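Local structure of polysaccharide Lyase Family 6 (Bacteroides cellulosilyticus, 6QPS) at residues Y98-L104 / F129-C135; I137-D142 / E154-G158; R165-F171 / L195-F201. The protein probably cleaves alginate at mannuronic acid residues as a calcium-binding polysaccharide lyase of family 6 with a parallel beta-helix fold. One frame throughout, in Å; residues are numbered along the deposited sequence. Where two conformers were deposited one is given.

Interaction 1 of 3, residues Y98-L104 / F129-C135; sequences YLQLEDL and FCRMTRC
Arg-134 reaches from residues 129-135 to two acids of 98-104, joining successive coils of the parallel beta-helix. It grips Asp-103 side-on in a salt bridge, NE to OD1 at 2.9 Å and NH2 to OD2 at 3.0 Å; both oxygens lie near the guanidinium plane, although the carboxylate is turned 51° from it. A bend at chi3 (-53°) turns the guanidinium edge toward both acids, and NH2 makes a salt bridge, weak as a hydrogen bond, to Glu-102 OE1, completing a three-residue network. The other oxygen of that glutamate, OE2, takes Gln-100 NE2 at 2.6 Å within the same strand. Between the backbones run parallel-strand bonds: Arg-131 N to Leu-99 O, Leu-101 N to Arg-131 O and Thr-133 N to Leu-101 O. Arg-131 lies alongside Gln-100, a water linking Arg-131 NH1 to Gln-100 OE1, while Arg-131 NE pairs with Asp-167 of the next coil. Leu-99 N donates to Cys-130 SG at 3.5 Å, and Cys-135 SG sits likewise, more weakly, at Leu-104 N. Tyr-98 and Phe-129 point the same way, their near-parallel rings slid apart, with Phe-129 CB over the Tyr-98 ring face, a CH-pi contact 3.6 Å from the centroid.

Interaction 2 of 3, residues I137-D142 / E154-G158; sequences IDECND and EYWVG
Ile-137 lays its CG2 methyl over the six-membered ring of Trp-156, 3.6 Å from the centroid in a CH-pi contact. That branch is anti to the backbone N; the other, CG1, runs beside the N and carries CD1 to Val-157 CG2, 3.7 Å away. Ile-137, Trp-156 and Val-157 thus pack together at a corner of the beta-helix, where the chain at Trp-156 turns from one face of the coil to the next. Past Glu-139, whose carboxylate pairs with Arg-175, Cys-140 forms the centre of an inverse gamma turn. This turn sets CB of Cys-140 against the same indole face as Ile-137 CG2, 3.8 Å from CZ2, and brings its carbonyl O to Trp-156 NE1 at 2.9 Å. The bond is bent, 134° at the hydrogen, with the oxygen tilted 26° from the indole plane. Asn-141 sends OD1 to a water that also reaches Glu-154 OE2 and, weakly, Trp-156 NE1; the same OD1 accepts from Arg-175 N. Asp-142 then gives its backbone N to the syn lone pair of Glu-154 OE2, 3.0 Å and 163° at the hydrogen. With an alanine here instead of the indole, Ile-137 and Cys-140 would probably face a gap and the Cys-140 carbonyl lose its N-H donor. The carboxylates of Asp-142 and Glu-154 come within 4.3 Å of each other, OD2 to OE1, but Lys-145 NZ bridges both, and Asp-142 OD1 accepts from Gln-144 N. The chemistry is therefore divided: an apolar indole face secures the end of strand 131-138, while the Glu-154 carboxylate fixes the following loop through a backbone amide, its negative charge probably balanced by the lysine.

Interaction 3 of 3, residues R165-F171 / L195-F201; sequences RIDHCYF and LIDHNFF
Parallel strand pairing joins residues 165-171 to 195-201, two adjacent coils of the beta-helix, with matching residues stacked in step. The axes of strands 165-167 and 195-197 run 4.8 Å apart and only 1° from parallel. Arg-165, extended from CG to NE, runs alongside Leu-195 to grip Asp-197 side-on: NE meets OD1 at 2.9 Å in a bond of 177°, NH2 meets OD2, and the two flat groups are nearly coplanar. Asp-167 CG lies over one guanidinium face, and this carboxylate, also paired with Arg-131, contributes charge only, since no N-H of Arg-165 points at it; Asp-167 OD2 takes His-168 ND1 at 2.7 Å through its anti lone pair. The oxygen lies in the imidazole plane, which helps to fix the ring; His-198 CB then sits over one face, 3.6 Å from the His-168 ring centroid. Asn-199 turns its amide toward 165-171 between the two short strands. Its ND2 gives a straight bond (170°) to Ile-166 O from above the carbonyl plane, although Asp-197 N already bonds that oxygen, and OD1 accepts Cys-169 N at 2.9 Å. One amide thus serves two backbone groups where the ladder is interrupted. Tyr-170 lies beside Phe-200, and Phe-171 beside Phe-201, both pairs near parallel but slid so far that the rings barely overlap; Phe-171 CD1 stands 3.5 Å from Phe-201 CE2. Phe-201 stacks further on Phe-236, and Phe-200 packs against helix 454-465. Such ladders of like residues, an asparagine at the turn and aromatics in file, are characteristic of parallel beta-helices, the fold of this lyase family.

In the fold
From the N terminus, interaction 1 comes first: it closes a loop of 24 residues between 98-104 and 129-135, laying strand 131-138 beside strand 99-111. Interaction 2 opens further along strand 131-138 and closes the shorter excursion to 154-158, on strand 155-159. Interaction 3 then pairs 165-171 with 195-201, one coil on. The three follow in series, neither nesting nor crossing, yet they meet in space. Asp-167 of interaction 3 probably bonds Thr-133 of interaction 1, while Ile-137 N of interaction 2 probably bonds Tyr-170 O and its side chain packs on Phe-171. Together they tie consecutive coils on the N-terminal side of the calcium site.

Interaction 1 of 3, residues Y98-L104 / F129-C135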
loop_
_atom_site.group_PDB
_atom_site.type_symbol
_atom_site.label_atom_id
_atom_site.label_comp_id
_atom_site.label_asym_id
_atom_site.label_seq_id
_atom_site.Cartn_x
_atom_site.Cartn_y
_atom_site.Cartn_z
ATOM N N TYR A 98 17.605 16.212 -0.044
ATOM C CA TYR A 98 18.436 15.422 -0.953
ATOM C C TYR A 98 19.405 14.493 -0.212
ATOM O O TYR A 98 20.605 14.441 -0.501
ATOM C CB TYR A 98 19.150 16.320 -1.972
ATOM C CG TYR A 98 18.180 17.006 -2.925
ATOM C CD1 TYR A 98 17.713 16.354 -4.064
ATOM C CD2 TYR A 98 17.734 18.301 -2.684
ATOM C CE1 TYR A 98 16.834 16.987 -4.939
ATOM C CE2 TYR A 98 16.834 18.930 -3.557
ATOM C CZ TYR A 98 16.395 18.251 -4.666
ATOM O OH TYR A 98 15.519 18.895 -5.533
ATOM N N LEU A 99 18.857 13.716 0.722
ATOM C CA LEU A 99 19.581 12.668 1.437
ATOM C C LEU A 99 19.110 11.316 0.926
ATOM O O LEU A 99 17.920 11.152 0.625
ATOM C CB LEU A 99 19.298 12.769 2.937
ATOM C CG LEU A 99 19.486 14.148 3.562
ATOM C CD1 LEU A 99 19.103 14.097 5.042
ATOM C CD2 LEU A 99 20.898 14.630 3.375
ATOM N N GLN A 100 20.041 10.361 0.796
ATOM C CA GLN A 100 19.727 9.068 0.189
ATOM C C GLN A 100 20.367 7.937 0.980
ATOM O O GLN A 100 21.562 7.992 1.295
ATOM C CB GLN A 100 20.269 9.073 -1.243
ATOM C CG GLN A 100 19.816 7.991 -2.165
ATOM C CD GLN A 100 19.874 8.465 -3.627
ATOM O OE1 GLN A 100 19.282 9.489 -3.984
ATOM N NE2 GLN A 100 20.599 7.734 -4.454
ATOM N N LEU A 101 19.567 6.922 1.292
ATOM C CA LEU A 101 20.051 5.653 1.817
ATOM C C LEU A 101 20.004 4.622 0.702
ATOM O O LEU A 101 18.975 4.495 0.025
ATOM C CB LEU A 101 19.127 5.163 2.930
ATOM C CG LEU A 101 19.238 5.821 4.304
ATOM C CD1 LEU A 101 18.750 7.231 4.274
ATOM C CD2 LEU A 101 18.461 4.994 5.329
ATOM N N GLU A 102 21.082 3.847 0.558
ATOM C CA GLU A 102 21.193 2.872 -0.523
ATOM C C GLU A 102 21.843 1.573 -0.056
ATOM O O GLU A 102 22.891 1.584 0.597
ATOM C CB GLU A 102 22.087 3.367 -1.683
ATOM C CG GLU A 102 21.769 4.726 -2.283
ATOM C CD GLU A 102 22.788 5.128 -3.358
ATOM O OE1 GLU A 102 23.774 4.381 -3.585
ATOM O OE2 GLU A 102 22.617 6.209 -3.949
ATOM N N ASP A 103 21.295 0.445 -0.501
ATOM C CA ASP A 103 21.975 -0.847 -0.418
ATOM C C ASP A 103 22.228 -1.315 1.019
ATOM O O ASP A 103 23.154 -2.096 1.256
ATOM C CB ASP A 103 23.280 -0.839 -1.216
ATOM C CG ASP A 103 23.046 -0.776 -2.726
ATOM O OD1 ASP A 103 22.048 -1.353 -3.210
ATOM O OD2 ASP A 103 23.878 -0.167 -3.437
ATOM N N LEU A 104 21.413 -0.882 1.974
ATOM C CA LEU A 104 21.543 -1.274 3.374
ATOM C C LEU A 104 20.608 -2.432 3.694
ATOM O O LEU A 104 19.487 -2.493 3.182
ATOM C CB LEU A 104 21.210 -0.093 4.290
ATOM C CG LEU A 104 22.152 1.113 4.182
ATOM C CD1 LEU A 104 21.629 2.258 5.033
ATOM C CD2 LEU A 104 23.591 0.784 4.563
ATOM N N PHE A 129 12.718 15.643 -0.616
ATOM C CA PHE A 129 13.557 15.161 -1.713
ATOM C C PHE A 129 14.566 14.115 -1.243
ATOM O O PHE A 129 15.683 14.031 -1.752
ATOM C CB PHE A 129 14.245 16.308 -2.460
ATOM C CG PHE A 129 13.291 17.180 -3.207
ATOM C CD1 PHE A 129 12.853 18.355 -2.652
ATOM C CD2 PHE A 129 12.814 16.804 -4.458
ATOM C CE1 PHE A 129 11.952 19.168 -3.340
ATOM C CE2 PHE A 129 11.916 17.613 -5.142
ATOM C CZ PHE A 129 11.495 18.784 -4.575
ATOM N N CYS A 130 14.192 13.318 -0.251
ATOM C CA CYS A 130 15.030 12.252 0.279
ATOM C C CYS A 130 14.529 10.914 -0.259
ATOM O O CYS A 130 13.393 10.795 -0.716
ATOM C CB CYS A 130 15.016 12.281 1.805
ATOM S SG CYS A 130 15.844 13.748 2.516
ATOM N N ARG A 131 15.402 9.906 -0.224
ATOM C CA ARG A 131 15.131 8.659 -0.928
ATOM C C ARG A 131 15.748 7.478 -0.196
ATOM O O ARG A 131 16.878 7.560 0.279
ATOM C CB ARG A 131 15.708 8.730 -2.339
ATOM C CG ARG A 131 15.508 7.484 -3.183
ATOM C CD ARG A 131 16.053 7.729 -4.582
ATOM N NE ARG A 131 15.921 6.556 -5.433
ATOM C CZ ARG A 131 16.565 6.369 -6.579
ATOM N NH1 ARG A 131 17.406 7.296 -7.032
ATOM N NH2 ARG A 131 16.370 5.264 -7.273
ATOM N N MET A 132 14.981 6.392 -0.074
ATOM C CA MET A 132 15.503 5.102 0.371
ATOM C C MET A 132 15.353 4.137 -0.799
ATOM O O MET A 132 14.232 3.890 -1.254
ATOM C CB MET A 132 14.738 4.617 1.608
ATOM C CG MET A 132 15.095 3.231 2.045
ATOM S SD MET A 132 13.915 2.544 3.261
ATOM C CE MET A 132 14.134 3.651 4.608
ATOM N N THR A 133 16.477 3.602 -1.292
ATOM C CA THR A 133 16.480 2.784 -2.497
ATOM C C THR A 133 17.343 1.540 -2.304
ATOM O O THR A 133 18.422 1.593 -1.698
ATOM C CB THR A 133 16.902 3.611 -3.724
ATOM O OG1 THR A 133 16.728 2.821 -4.895
ATOM C CG2 THR A 133 18.362 4.067 -3.650
ATOM N N ARG A 134 16.852 0.412 -2.817
ATOM C CA ARG A 134 17.611 -0.840 -2.804
ATOM C C ARG A 134 18.012 -1.245 -1.390
ATOM O O ARG A 134 19.085 -1.813 -1.177
ATOM C CB ARG A 134 18.848 -0.780 -3.702
ATOM C CG ARG A 134 18.570 -0.285 -5.104
ATOM C CD ARG A 134 19.791 -0.405 -6.006
ATOM N NE ARG A 134 20.993 0.216 -5.447
ATOM C CZ ARG A 134 21.392 1.458 -5.686
ATOM N NH1 ARG A 134 20.683 2.258 -6.466
ATOM N NH2 ARG A 134 22.510 1.907 -5.132
ATOM N N CYS A 135 17.122 -1.009 -0.431
ATOM C CA CYS A 135 17.319 -1.429 0.953
ATOM C C CYS A 135 16.377 -2.578 1.286
ATOM O O CYS A 135 15.345 -2.781 0.640
ATOM C CB CYS A 135 17.075 -0.265 1.919
ATOM S SG CYS A 135 18.339 1.021 1.817
HETATM O O HOH W 1 18.104 9.957 -6.564
HETATM O O HOH W 2 17.812 12.154 -2.882
HETATM O O HOH W 3 22.306 4.923 -6.635
#

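Interaction 2 of 3, residues I137-D142 / E154-G158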
loop_
_atom_site.group_PDB
_atom_site.type_symbol
_atom_site.label_atom_id
_atom_site.label_comp_id
_atom_site.label_asym_id
_atom_site.label_seq_id
_atom_site.Cartn_x
_atom_site.Cartn_y
_atom_site.Cartn_z
ATOM N N ILE A 137 14.348 -4.417 4.662
ATOM C CA ILE A 137 13.946 -4.536 6.062
ATOM C C ILE A 137 13.312 -5.915 6.217
ATOM O O ILE A 137 12.248 -6.198 5.638
ATOM C CB ILE A 137 12.962 -3.437 6.483
ATOM C CG1 ILE A 137 13.521 -2.040 6.211
ATOM C CG2 ILE A 137 12.627 -3.587 7.982
ATOM C CD1 ILE A 137 12.595 -0.872 6.638
ATOM N N ASP A 138 13.966 -6.791 6.986
ATOM C CA ASP A 138 13.533 -8.178 7.150
ATOM C C ASP A 138 13.646 -8.561 8.620
ATOM O O ASP A 138 14.674 -8.291 9.251
ATOM C CB ASP A 138 14.401 -9.123 6.294
ATOM C CG ASP A 138 13.912 -10.573 6.313
ATOM O OD1 ASP A 138 12.720 -10.828 6.521
ATOM O OD2 ASP A 138 14.738 -11.496 6.139
ATOM N N GLU A 139 12.576 -9.150 9.170
ATOM C CA GLU A 139 12.600 -9.706 10.535
ATOM C C GLU A 139 12.938 -8.646 11.588
ATOM O O GLU A 139 13.566 -8.951 12.605
ATOM C CB GLU A 139 13.565 -10.893 10.658
ATOM C CG GLU A 139 13.278 -12.063 9.737
ATOM C CD GLU A 139 12.117 -12.932 10.191
ATOM O OE1 GLU A 139 11.499 -12.638 11.240
ATOM O OE2 GLU A 139 11.818 -13.933 9.490
ATOM N N CYS A 140 12.502 -7.399 11.386
ATOM C CA CYS A 140 12.882 -6.302 12.281
ATOM C C CYS A 140 11.835 -6.144 13.385
ATOM O O CYS A 140 11.087 -5.161 13.460
ATOM C CB CYS A 140 13.106 -5.022 11.484
ATOM S SG CYS A 140 14.734 -4.960 10.650
ATOM N N ASN A 141 11.821 -7.140 14.277
ATOM C CA ASN A 141 10.802 -7.278 15.313
ATOM C C ASN A 141 11.430 -7.192 16.701
ATOM O O ASN A 141 12.342 -7.955 17.022
ATOM C CB ASN A 141 10.085 -8.619 15.112
ATOM C CG ASN A 141 9.431 -8.728 13.743
ATOM O OD1 ASN A 141 8.588 -7.902 13.387
ATOM N ND2 ASN A 141 9.813 -9.728 12.970
ATOM N N ASP A 142 10.924 -6.276 17.531
ATOM C CA ASP A 142 11.423 -6.092 18.890
ATOM C C ASP A 142 11.163 -7.353 19.691
ATOM O O ASP A 142 9.999 -7.751 19.849
ATOM C CB ASP A 142 10.674 -4.920 19.524
ATOM C CG ASP A 142 11.206 -4.532 20.897
ATOM O OD1 ASP A 142 11.995 -5.303 21.489
ATOM O OD2 ASP A 142 10.823 -3.435 21.372
ATOM N N GLU A 154 4.924 -1.206 16.618
ATOM C CA GLU A 154 6.055 -0.467 16.069
ATOM C C GLU A 154 5.891 -0.354 14.558
ATOM O O GLU A 154 5.404 -1.288 13.912
ATOM C CB GLU A 154 7.430 -1.073 16.428
ATOM C CG GLU A 154 7.656 -2.498 15.946
ATOM C CD GLU A 154 8.897 -3.169 16.541
ATOM O OE1 GLU A 154 9.651 -2.529 17.321
ATOM O OE2 GLU A 154 9.114 -4.353 16.216
ATOM N N TYR A 155 6.245 0.806 14.007
ATOM C CA TYR A 155 6.103 1.066 12.582
ATOM C C TYR A 155 7.488 1.076 11.953
ATOM O O TYR A 155 8.405 1.717 12.477
ATOM C CB TYR A 155 5.436 2.432 12.332
ATOM C CG TYR A 155 3.963 2.578 12.663
ATOM C CD1 TYR A 155 3.276 1.658 13.439
ATOM C CD2 TYR A 155 3.257 3.673 12.176
ATOM C CE1 TYR A 155 1.916 1.815 13.714
ATOM C CE2 TYR A 155 1.933 3.844 12.446
ATOM C CZ TYR A 155 1.248 2.939 13.231
ATOM O OH TYR A 155 -0.086 3.130 13.526
ATOM N N TRP A 156 7.651 0.442 10.788
ATOM C CA TRP A 156 8.988 0.335 10.198
ATOM C C TRP A 156 9.458 1.654 9.574
ATOM O O TRP A 156 10.528 2.164 9.921
ATOM C CB TRP A 156 9.058 -0.834 9.211
ATOM C CG TRP A 156 9.248 -2.174 9.917
ATOM C CD1 TRP A 156 9.373 -2.385 11.272
ATOM C CD2 TRP A 156 9.333 -3.466 9.303
ATOM N NE1 TRP A 156 9.501 -3.727 11.527
ATOM C CE2 TRP A 156 9.517 -4.404 10.332
ATOM C CE3 TRP A 156 9.269 -3.919 7.984
ATOM C CZ2 TRP A 156 9.638 -5.765 10.079
ATOM C CZ3 TRP A 156 9.430 -5.275 7.735
ATOM C CH2 TRP A 156 9.604 -6.173 8.770
ATOM N N VAL A 157 8.667 2.214 8.659
ATOM C CA VAL A 157 9.015 3.433 7.928
ATOM C C VAL A 157 7.867 4.438 8.026
ATOM O O VAL A 157 6.714 4.111 7.721
ATOM C CB VAL A 157 9.334 3.134 6.451
ATOM C CG1 VAL A 157 9.733 4.412 5.717
ATOM C CG2 VAL A 157 10.409 2.085 6.330
ATOM N N GLY A 158 8.187 5.651 8.480
ATOM C CA GLY A 158 7.230 6.739 8.513
ATOM C C GLY A 158 7.608 7.852 7.549
ATOM O O GLY A 158 8.629 8.530 7.728
HETATM O O HOH W 4 7.902 -5.233 13.953
#

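Interaction 3 of 3, residues R165-F171 / L195-F201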
loop_
_atom_site.group_PDB
_atom_site.type_symbol
_atom_site.label_atom_id
_atom_site.label_comp_id
_atom_site.label_asym_id
_atom_site.label_seq_id
_atom_site.Cartn_x
_atom_site.Cartn_y
_atom_site.Cartn_z
ATOM N N ARG A 165 10.858 9.531 -1.533
ATOM C CA ARG A 165 10.705 8.352 -2.376
ATOM C C ARG A 165 11.231 7.109 -1.671
ATOM O O ARG A 165 12.332 7.117 -1.104
ATOM C CB ARG A 165 11.435 8.545 -3.720
ATOM C CG ARG A 165 11.277 7.368 -4.716
ATOM C CD ARG A 165 11.887 7.736 -6.078
ATOM N NE ARG A 165 11.769 6.591 -6.977
ATOM C CZ ARG A 165 12.634 6.263 -7.925
ATOM N NH1 ARG A 165 13.693 7.022 -8.154
ATOM N NH2 ARG A 165 12.454 5.141 -8.618
ATOM N N ILE A 166 10.435 6.043 -1.713
ATOM C CA ILE A 166 10.834 4.700 -1.290
ATOM C C ILE A 166 10.745 3.807 -2.531
ATOM O O ILE A 166 9.648 3.621 -3.072
ATOM C CB ILE A 166 9.889 4.151 -0.204
ATOM C CG1 ILE A 166 9.719 5.136 0.965
ATOM C CG2 ILE A 166 10.364 2.776 0.282
ATOM C CD1 ILE A 166 10.955 5.423 1.744
ATOM N N ASP A 167 11.862 3.231 -2.964
ATOM C CA ASP A 167 11.838 2.463 -4.206
ATOM C C ASP A 167 12.840 1.310 -4.221
ATOM O O ASP A 167 13.926 1.364 -3.627
ATOM C CB ASP A 167 12.062 3.373 -5.442
ATOM C CG ASP A 167 13.492 3.923 -5.503
ATOM O OD1 ASP A 167 13.765 4.943 -4.837
ATOM O OD2 ASP A 167 14.377 3.308 -6.171
ATOM N N HIS A 168 12.473 0.269 -4.963
ATOM C CA HIS A 168 13.353 -0.885 -5.162
ATOM C C HIS A 168 13.803 -1.502 -3.839
ATOM O O HIS A 168 14.895 -2.063 -3.744
ATOM C CB HIS A 168 14.531 -0.552 -6.078
ATOM C CG HIS A 168 14.110 -0.129 -7.454
ATOM N ND1 HIS A 168 13.919 1.189 -7.801
ATOM C CD2 HIS A 168 13.840 -0.856 -8.571
ATOM C CE1 HIS A 168 13.547 1.257 -9.069
ATOM N NE2 HIS A 168 13.491 0.033 -9.561
ATOM N N CYS A 169 12.931 -1.486 -2.832
ATOM C CA CYS A 169 13.201 -2.080 -1.524
ATOM C C CYS A 169 12.431 -3.388 -1.353
ATOM O O CYS A 169 11.507 -3.697 -2.109
ATOM C CB CYS A 169 12.816 -1.105 -0.407
ATOM S SG CYS A 169 13.860 0.382 -0.260
ATOM N N TYR A 170 12.839 -4.171 -0.352
ATOM C CA TYR A 170 12.172 -5.421 0.032
ATOM C C TYR A 170 11.852 -5.335 1.513
ATOM O O TYR A 170 12.756 -5.089 2.325
ATOM C CB TYR A 170 13.108 -6.603 -0.224
ATOM C CG TYR A 170 12.599 -7.987 0.142
ATOM C CD1 TYR A 170 12.867 -8.538 1.376
ATOM C CD2 TYR A 170 11.874 -8.745 -0.760
ATOM C CE1 TYR A 170 12.436 -9.831 1.710
ATOM C CE2 TYR A 170 11.435 -10.022 -0.434
ATOM C CZ TYR A 170 11.716 -10.552 0.806
ATOM O OH TYR A 170 11.261 -11.835 1.120
ATOM N N PHE A 171 10.578 -5.515 1.859
ATOM C CA PHE A 171 10.131 -5.431 3.246
ATOM C C PHE A 171 9.347 -6.693 3.557
ATOM O O PHE A 171 8.311 -6.936 2.928
ATOM C CB PHE A 171 9.198 -4.237 3.463
ATOM C CG PHE A 171 9.738 -2.898 3.007
ATOM C CD1 PHE A 171 9.323 -2.332 1.815
ATOM C CD2 PHE A 171 10.615 -2.185 3.794
ATOM C CE1 PHE A 171 9.779 -1.082 1.429
ATOM C CE2 PHE A 171 11.088 -0.930 3.388
ATOM C CZ PHE A 171 10.645 -0.383 2.214
ATOM N N LEU A 195 6.468 9.314 -3.542
ATOM C CA LEU A 195 6.419 8.212 -4.498
ATOM C C LEU A 195 6.912 6.923 -3.848
ATOM O O LEU A 195 8.014 6.883 -3.292
ATOM C CB LEU A 195 7.260 8.561 -5.727
ATOM C CG LEU A 195 7.355 7.489 -6.815
ATOM C CD1 LEU A 195 5.984 7.129 -7.408
ATOM C CD2 LEU A 195 8.334 7.901 -7.911
ATOM N N ILE A 196 6.105 5.866 -3.966
ATOM C CA ILE A 196 6.411 4.536 -3.425
ATOM C C ILE A 196 6.333 3.609 -4.636
ATOM O O ILE A 196 5.226 3.299 -5.107
ATOM C CB ILE A 196 5.413 4.139 -2.328
ATOM C CG1 ILE A 196 5.494 5.120 -1.133
ATOM C CG2 ILE A 196 5.614 2.689 -1.923
ATOM C CD1 ILE A 196 4.247 5.161 -0.250
ATOM N N ASP A 197 7.488 3.178 -5.167
ATOM C CA ASP A 197 7.509 2.474 -6.442
ATOM C C ASP A 197 8.526 1.337 -6.484
ATOM O O ASP A 197 9.616 1.404 -5.906
ATOM C CB ASP A 197 7.771 3.444 -7.625
ATOM C CG ASP A 197 9.180 4.031 -7.616
ATOM O OD1 ASP A 197 9.479 4.881 -6.770
ATOM O OD2 ASP A 197 10.018 3.601 -8.457
ATOM N N HIS A 198 8.171 0.291 -7.222
ATOM C CA HIS A 198 9.075 -0.835 -7.493
ATOM C C HIS A 198 9.558 -1.537 -6.223
ATOM O O HIS A 198 10.645 -2.122 -6.211
ATOM C CB HIS A 198 10.264 -0.433 -8.375
ATOM C CG HIS A 198 9.861 0.114 -9.705
ATOM N ND1 HIS A 198 9.566 -0.675 -10.800
ATOM C CD2 HIS A 198 9.714 1.391 -10.114
ATOM C CE1 HIS A 198 9.264 0.104 -11.828
ATOM N NE2 HIS A 198 9.327 1.363 -11.433
ATOM N N ASN A 199 8.750 -1.523 -5.163
ATOM C CA ASN A 199 9.091 -2.251 -3.947
ATOM C C ASN A 199 8.414 -3.612 -3.934
ATOM O O ASN A 199 7.386 -3.832 -4.590
ATOM C CB ASN A 199 8.647 -1.458 -2.722
ATOM C CG ASN A 199 9.259 -0.105 -2.681
ATOM O OD1 ASN A 199 10.451 0.052 -2.446
ATOM N ND2 ASN A 199 8.441 0.903 -2.892
ATOM N N PHE A 200 9.026 -4.542 -3.199
ATOM C CA PHE A 200 8.479 -5.872 -2.954
ATOM C C PHE A 200 8.113 -5.955 -1.469
ATOM O O PHE A 200 8.996 -6.027 -0.599
ATOM C CB PHE A 200 9.502 -6.945 -3.353
ATOM C CG PHE A 200 8.922 -8.344 -3.495
ATOM C CD1 PHE A 200 8.628 -9.107 -2.380
ATOM C CD2 PHE A 200 8.680 -8.875 -4.751
ATOM C CE1 PHE A 200 8.112 -10.391 -2.524
ATOM C CE2 PHE A 200 8.158 -10.148 -4.893
ATOM C CZ PHE A 200 7.869 -10.888 -3.778
ATOM N N PHE A 201 6.817 -5.931 -1.189
ATOM C CA PHE A 201 6.296 -6.086 0.168
ATOM C C PHE A 201 5.992 -7.575 0.319
ATOM O O PHE A 201 5.044 -8.081 -0.285
ATOM C CB PHE A 201 5.049 -5.225 0.367
ATOM C CG PHE A 201 5.300 -3.741 0.242
ATOM C CD1 PHE A 201 5.101 -3.112 -0.964
ATOM C CD2 PHE A 201 5.733 -2.977 1.316
ATOM C CE1 PHE A 201 5.333 -1.766 -1.117
ATOM C CE2 PHE A 201 5.946 -1.599 1.178
ATOM C CZ PHE A 201 5.756 -1.002 -0.044
#